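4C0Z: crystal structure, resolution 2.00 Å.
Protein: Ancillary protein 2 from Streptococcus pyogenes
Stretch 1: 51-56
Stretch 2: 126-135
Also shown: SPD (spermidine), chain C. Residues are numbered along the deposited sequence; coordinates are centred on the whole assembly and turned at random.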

ATOM      1  N   TYR I  51      -1.679  10.737  20.151  1.00 55.40           N
ATOM      2  CA  TYR I  51      -1.845   9.302  20.356  1.00 55.09           C
ATOM      3  C   TYR I  51      -1.099   8.581  19.234  1.00 51.70           C
ATOM      4  O   TYR I  51      -1.218   8.992  18.085  1.00 46.95           O
ATOM      5  N   GLN I  52      -0.302   7.540  19.566  1.00 48.11           N
ATOM      6  CA  GLN I  52       0.424   6.755  18.559  1.00 45.26           C
ATOM      7  C   GLN I  52      -0.622   6.053  17.681  1.00 45.91           C
ATOM      8  O   GLN I  52      -1.529   5.400  18.205  1.00 46.40           O
ATOM      9  N   ALA I  53      -0.535   6.259  16.362  1.00 39.32           N
ATOM     10  CA  ALA I  53      -1.470   5.662  15.404  1.00 37.58           C
ATOM     11  C   ALA I  53      -0.760   4.764  14.408  1.00 39.69           C
ATOM     12  O   ALA I  53       0.443   4.898  14.189  1.00 38.65           O
ATOM     13  N   TYR I  54      -1.515   3.812  13.842  1.00 36.59           N
ATOM     14  CA  TYR I  54      -1.069   2.878  12.813  1.00 33.88           C
ATOM     15  C   TYR I  54      -2.135   2.887  11.738  1.00 35.59           C
ATOM     16  O   TYR I  54      -3.325   3.018  12.045  1.00 35.96           O
ATOM     17  N   CYS I  55      -1.715   2.781  10.482  1.00 30.53           N
ATOM     18  CA  CYS I  55      -2.631   2.828   9.357  1.00 30.03           C
ATOM     19  C   CYS I  55      -3.076   1.464   8.878  1.00 34.49           C
ATOM     20  O   CYS I  55      -2.453   0.449   9.195  1.00 32.20           O
ATOM     21  N   PHE I  56      -4.133   1.463   8.060  1.00 33.31           N
ATOM     22  CA  PHE I  56      -4.645   0.315   7.322  1.00 33.81           C
ATOM     23  C   PHE I  56      -5.209   0.801   5.993  1.00 37.40           C
ATOM     24  O   PHE I  56      -5.318   2.012   5.818  1.00 36.39           O
ATOM     25  N   ALA I 126      10.916   0.046  15.689  1.00 48.03           N
ATOM     26  CA  ALA I 126       9.885  -0.597  16.512  1.00 49.16           C
ATOM     27  C   ALA I 126       8.493  -0.267  15.964  1.00 48.79           C
ATOM     28  O   ALA I 126       7.651  -1.164  15.869  1.00 45.00           O
ATOM     29  N   ILE I 127       8.281   1.002  15.536  1.00 46.36           N
ATOM     30  CA  ILE I 127       7.031   1.448  14.897  1.00 45.08           C
ATOM     31  C   ILE I 127       6.842   0.651  13.584  1.00 48.10           C
ATOM     32  O   ILE I 127       5.755   0.145  13.318  1.00 47.80           O
ATOM     33  N   LEU I 128       7.912   0.525  12.795  1.00 44.70           N
ATOM     34  CA  LEU I 128       7.909  -0.214  11.534  1.00 44.20           C
ATOM     35  C   LEU I 128       7.498  -1.698  11.739  1.00 46.17           C
ATOM     36  O   LEU I 128       6.691  -2.203  10.978  1.00 44.39           O
ATOM     37  N   VAL I 129       8.025  -2.369  12.774  1.00 46.33           N
ATOM     38  CA  VAL I 129       7.673  -3.760  13.109  1.00 48.89           C
ATOM     39  C   VAL I 129       6.186  -3.835  13.488  1.00 53.04           C
ATOM     40  O   VAL I 129       5.457  -4.678  12.942  1.00 53.79           O
ATOM     41  N   THR I 130       5.745  -2.950  14.404  1.00 48.46           N
ATOM     42  CA  THR I 130       4.356  -2.881  14.872  1.00 48.17           C
ATOM     43  C   THR I 130       3.391  -2.674  13.695  1.00 48.20           C
ATOM     44  O   THR I 130       2.401  -3.404  13.577  1.00 49.98           O
ATOM     45  N   GLN I 131       3.708  -1.710  12.819  1.00 39.56           N
ATOM     46  CA  GLN I 131       2.920  -1.399  11.628  1.00 35.50           C
ATOM     47  C   GLN I 131       2.769  -2.612  10.706  1.00 37.84           C
ATOM     48  O   GLN I 131       1.666  -2.875  10.219  1.00 37.03           O
ATOM     49  N   ASN I 132       3.874  -3.349  10.497  1.00 35.50           N
ATOM     50  CA  ASN I 132       3.889  -4.566   9.692  1.00 36.95           C
ATOM     51  C   ASN I 132       3.041  -5.670  10.301  1.00 44.31           C
ATOM     52  O   ASN I 132       2.343  -6.352   9.565  1.00 45.04           O
ATOM     53  N   ALA I 133       3.026  -5.787  11.641  1.00 43.60           N
ATOM     54  CA  ALA I 133       2.181  -6.747  12.352  1.00 44.92           C
ATOM     55  C   ALA I 133       0.691  -6.332  12.223  1.00 45.11           C
ATOM     56  O   ALA I 133      -0.166  -7.185  11.987  1.00 43.23           O
ATOM     57  N   ILE I 134       0.401  -5.025  12.311  1.00 41.33           N
ATOM     58  CA  ILE I 134      -0.950  -4.476  12.110  1.00 40.73           C
ATOM     59  C   ILE I 134      -1.476  -4.798  10.684  1.00 41.89           C
ATOM     60  O   ILE I 134      -2.578  -5.345  10.552  1.00 42.43           O
ATOM     61  N   TRP I 135      -0.666  -4.505   9.646  1.00 36.18           N
ATOM     62  CA  TRP I 135      -1.009  -4.760   8.237  1.00 34.90           C
ATOM     63  C   TRP I 135      -1.291  -6.220   7.960  1.00 37.63           C
ATOM     64  O   TRP I 135      -2.136  -6.511   7.116  1.00 36.32           O
TER

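A short strand, 54-56, lies on a helix, 126-135, with the two chain directions 31° apart and the axes 8.4 Å apart at their closest. That spacing leaves room for roughly one layer of side chains, and the contact buries 424 Å² in all, its touching residues at least 73 positions apart in sequence.

The polar contacts come first: one glutamine side chain pairs with both main-chain polar groups of one strand residue. Gln131 (chi1 t, chi2 p) leaves the helix sideways, but its end bends nearer the strand and its amide grips the backbone of one residue. Cys55 N donates to Gln131 OE1 at 3.0 Å with a nearly straight angle of 161°, and Gln131 NE2 donates to Cys55 O at 2.9 Å with a more bent 136°. One side chain thus satisfies both a donor and an acceptor of the strand. Both bonds address main-chain atoms of Cys55. Trp135 NE1 also stands 3.2 Å from Cys55 O. Within the helix, Thr130 (m) turns its hydroxyl back, OG1 donating to Ala126 O at 2.8 Å, which leaves its methyl free to face the strand.

Aromatic packing centres on Tyr54 (chi1 m), which points toward the helix and loses 121 Å² to it, the largest share of any residue here. Thr130 CG2 sits over one face of its ring, 3.9 Å from the centroid and 29° off the normal, a CH-pi contact whose closest pair is Tyr54 CZ to Thr130 CG2 at 3.4 Å. The ring edge meets the carbonyl of Ile127, with Tyr54 CE1 to Ile127 O at 3.5 Å, and also Gln131 OE1. The phenol oxygen is hydrogen-bonded elsewhere in the structure.

Aliphatic contacts fill in around that ring. Ile127 (m, t) brings CG2 to 3.9 Å from Tyr54 CE1, while Ile134 (m, m), pointing toward the strand, places CG1 4.2 Å from Tyr54 CB. Beside them, the amide of Gln52 (t, p), hydrogen-bonded elsewhere in the structure, brings NE2 to 4.1 Å from Ile127 CG1.

Sulfur and ligand meet at Cys55 and Trp135. Cys55 (p) lies sideways, its SG at the edge of the Trp135 five-membered ring, 4.6 Å from the centroid, and 3.6 Å from Trp135 CZ2. Trp135 (m) also starts sideways before its indole swings nearer. Spermidine touches both partners: its C9 lies 3.7 Å from Cys55 SG and 3.9 Å from Trp135 CZ2. Phe56 (p), by contrast, leads its ring away from the helix.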

ATOM      1  CB  TYR I  51      -3.343   8.937  20.353  1.00 57.56           C
ATOM      2  CG  TYR I  51      -4.110   9.582  21.487  1.00 64.26           C
ATOM      3  CD1 TYR I  51      -4.671  10.851  21.347  1.00 65.93           C
ATOM      4  CD2 TYR I  51      -4.218   8.955  22.726  1.00 69.21           C
ATOM      5  CE1 TYR I  51      -5.344  11.465  22.403  1.00 69.85           C
ATOM      6  CE2 TYR I  51      -4.895   9.555  23.784  1.00 73.37           C
ATOM      7  CZ  TYR I  51      -5.455  10.811  23.620  1.00 82.97           C
ATOM      8  OH  TYR I  51      -6.118  11.405  24.671  1.00 91.31           O
ATOM      9  CB  GLN I  52       1.377   5.716  19.219  1.00 48.17           C
ATOM     10  CG  GLN I  52       2.261   4.958  18.220  1.00 40.92           C
ATOM     11  CD  GLN I  52       3.283   5.857  17.554  1.00 48.77           C
ATOM     12  OE1 GLN I  52       3.994   6.602  18.223  1.00 49.42           O
ATOM     13  NE2 GLN I  52       3.380   5.815  16.226  1.00 36.83           N
ATOM     14  CB  ALA I  53      -2.242   6.745  14.666  1.00 36.86           C
ATOM     15  CB  TYR I  54      -0.833   1.465  13.394  1.00 36.09           C
ATOM     16  CG  TYR I  54       0.360   1.435  14.328  1.00 38.13           C
ATOM     17  CD1 TYR I  54       1.653   1.293  13.832  1.00 38.54           C
ATOM     18  CD2 TYR I  54       0.205   1.656  15.700  1.00 41.70           C
ATOM     19  CE1 TYR I  54       2.763   1.338  14.674  1.00 39.93           C
ATOM     20  CE2 TYR I  54       1.308   1.674  16.563  1.00 43.93           C
ATOM     21  CZ  TYR I  54       2.588   1.519  16.044  1.00 51.84           C
ATOM     22  OH  TYR I  54       3.684   1.503  16.882  1.00 49.98           O
ATOM     23  CB  CYS I  55      -2.033   3.645   8.215  1.00 29.52           C
ATOM     24  SG  CYS I  55      -0.548   2.919   7.491  1.00 34.11           S
ATOM     25  CB  PHE I  56      -5.579  -0.575   8.140  1.00 37.47           C
ATOM     26  CG  PHE I  56      -6.885  -0.025   8.639  1.00 39.50           C
ATOM     27  CD1 PHE I  56      -6.936   0.725   9.811  1.00 43.41           C
ATOM     28  CD2 PHE I  56      -8.082  -0.393   8.039  1.00 41.90           C
ATOM     29  CE1 PHE I  56      -8.160   1.144  10.339  1.00 45.38           C
ATOM     30  CE2 PHE I  56      -9.308   0.030   8.566  1.00 46.33           C
ATOM     31  CZ  PHE I  56      -9.339   0.787   9.716  1.00 44.30           C
ATOM     32  CB  ALA I 126      10.026  -0.186  17.977  1.00 52.18           C
ATOM     33  CB  ILE I 127       7.026   2.979  14.629  1.00 46.06           C
ATOM     34  CG1 ILE I 127       6.908   3.757  15.930  1.00 48.07           C
ATOM     35  CG2 ILE I 127       5.884   3.363  13.677  1.00 43.88           C
ATOM     36  CD1 ILE I 127       7.417   5.207  15.880  1.00 51.83           C
ATOM     37  CB  LEU I 128       9.290  -0.092  10.867  1.00 45.13           C
ATOM     38  CG  LEU I 128       9.357  -0.468   9.416  1.00 50.64           C
ATOM     39  CD1 LEU I 128      10.207   0.512   8.652  1.00 51.08           C
ATOM     40  CD2 LEU I 128       9.927  -1.853   9.254  1.00 54.91           C
ATOM     41  CB  VAL I 129       8.578  -4.357  14.220  1.00 56.75           C
ATOM     42  CG1 VAL I 129       8.054  -5.702  14.718  1.00 59.16           C
ATOM     43  CG2 VAL I 129      10.004  -4.508  13.730  1.00 57.33           C
ATOM     44  CB  THR I 130       4.199  -1.821  15.961  1.00 50.19           C
ATOM     45  OG1 THR I 130       5.231  -2.001  16.933  1.00 56.28           O
ATOM     46  CG2 THR I 130       2.829  -1.871  16.633  1.00 47.57           C
ATOM     47  CB  GLN I 131       3.495  -0.183  10.887  1.00 33.45           C
ATOM     48  CG  GLN I 131       2.697   0.242   9.635  1.00 33.23           C
ATOM     49  CD  GLN I 131       1.320   0.731   9.986  1.00 38.62           C
ATOM     50  OE1 GLN I 131       1.141   1.890  10.338  1.00 31.14           O
ATOM     51  NE2 GLN I 131       0.319  -0.151   9.943  1.00 31.28           N
ATOM     52  CB  ASN I 132       5.312  -5.014   9.391  1.00 40.03           C
ATOM     53  CG  ASN I 132       5.810  -4.356   8.123  1.00 59.65           C
ATOM     54  OD1 ASN I 132       5.716  -4.933   7.054  1.00 53.87           O
ATOM     55  ND2 ASN I 132       6.218  -3.085   8.175  1.00 51.48           N
ATOM     56  CB  ALA I 133       2.598  -6.838  13.810  1.00 48.67           C
ATOM     57  CB  ILE I 134      -0.998  -2.945  12.429  1.00 41.98           C
ATOM     58  CG1 ILE I 134      -0.847  -2.668  13.979  1.00 44.41           C
ATOM     59  CG2 ILE I 134      -2.251  -2.267  11.838  1.00 39.11           C
ATOM     60  CD1 ILE I 134      -1.993  -3.178  14.884  1.00 54.09           C
ATOM     61  CB  TRP I 135       0.084  -4.267   7.283  1.00 32.42           C
ATOM     62  CG  TRP I 135       0.138  -2.786   7.114  1.00 32.19           C
ATOM     63  CD1 TRP I 135      -0.910  -1.917   7.143  1.00 33.96           C
ATOM     64  CD2 TRP I 135       1.285  -2.016   6.733  1.00 31.25           C
ATOM     65  NE1 TRP I 135      -0.476  -0.650   6.872  1.00 31.76           N
ATOM     66  CE2 TRP I 135       0.868  -0.678   6.619  1.00 32.40           C
ATOM     67  CE3 TRP I 135       2.634  -2.327   6.507  1.00 33.04           C
ATOM     68  CZ2 TRP I 135       1.746   0.350   6.296  1.00 31.17           C
ATOM     69  CZ3 TRP I 135       3.504  -1.308   6.200  1.00 33.50           C
ATOM     70  CH2 TRP I 135       3.058   0.009   6.069  1.00 32.75           C
TER
HETATM   71  N1  SPD C1221       2.035   1.968  -4.062  1.00 28.40           N
HETATM   72  C2  SPD C1221       0.610   1.689  -4.191  1.00 25.56           C
HETATM   73  C3  SPD C1221      -0.113   1.949  -2.858  1.00 24.17           C
HETATM   74  C4  SPD C1221       0.407   3.187  -2.149  1.00 27.71           C
HETATM   75  C5  SPD C1221      -0.240   3.192  -0.767  1.00 30.36           C
HETATM   76  N6  SPD C1221       0.745   3.378   0.285  1.00 32.39           N
HETATM   77  C7  SPD C1221       0.105   3.556   1.618  1.00 27.29           C
HETATM   78  C8  SPD C1221       0.263   2.253   2.469  1.00 29.43           C
HETATM   79  C9  SPD C1221      -0.441   2.423   3.850  1.00 36.77           C
HETATM   80  N10 SPD C1221      -1.806   2.952   3.743  1.00 40.81           N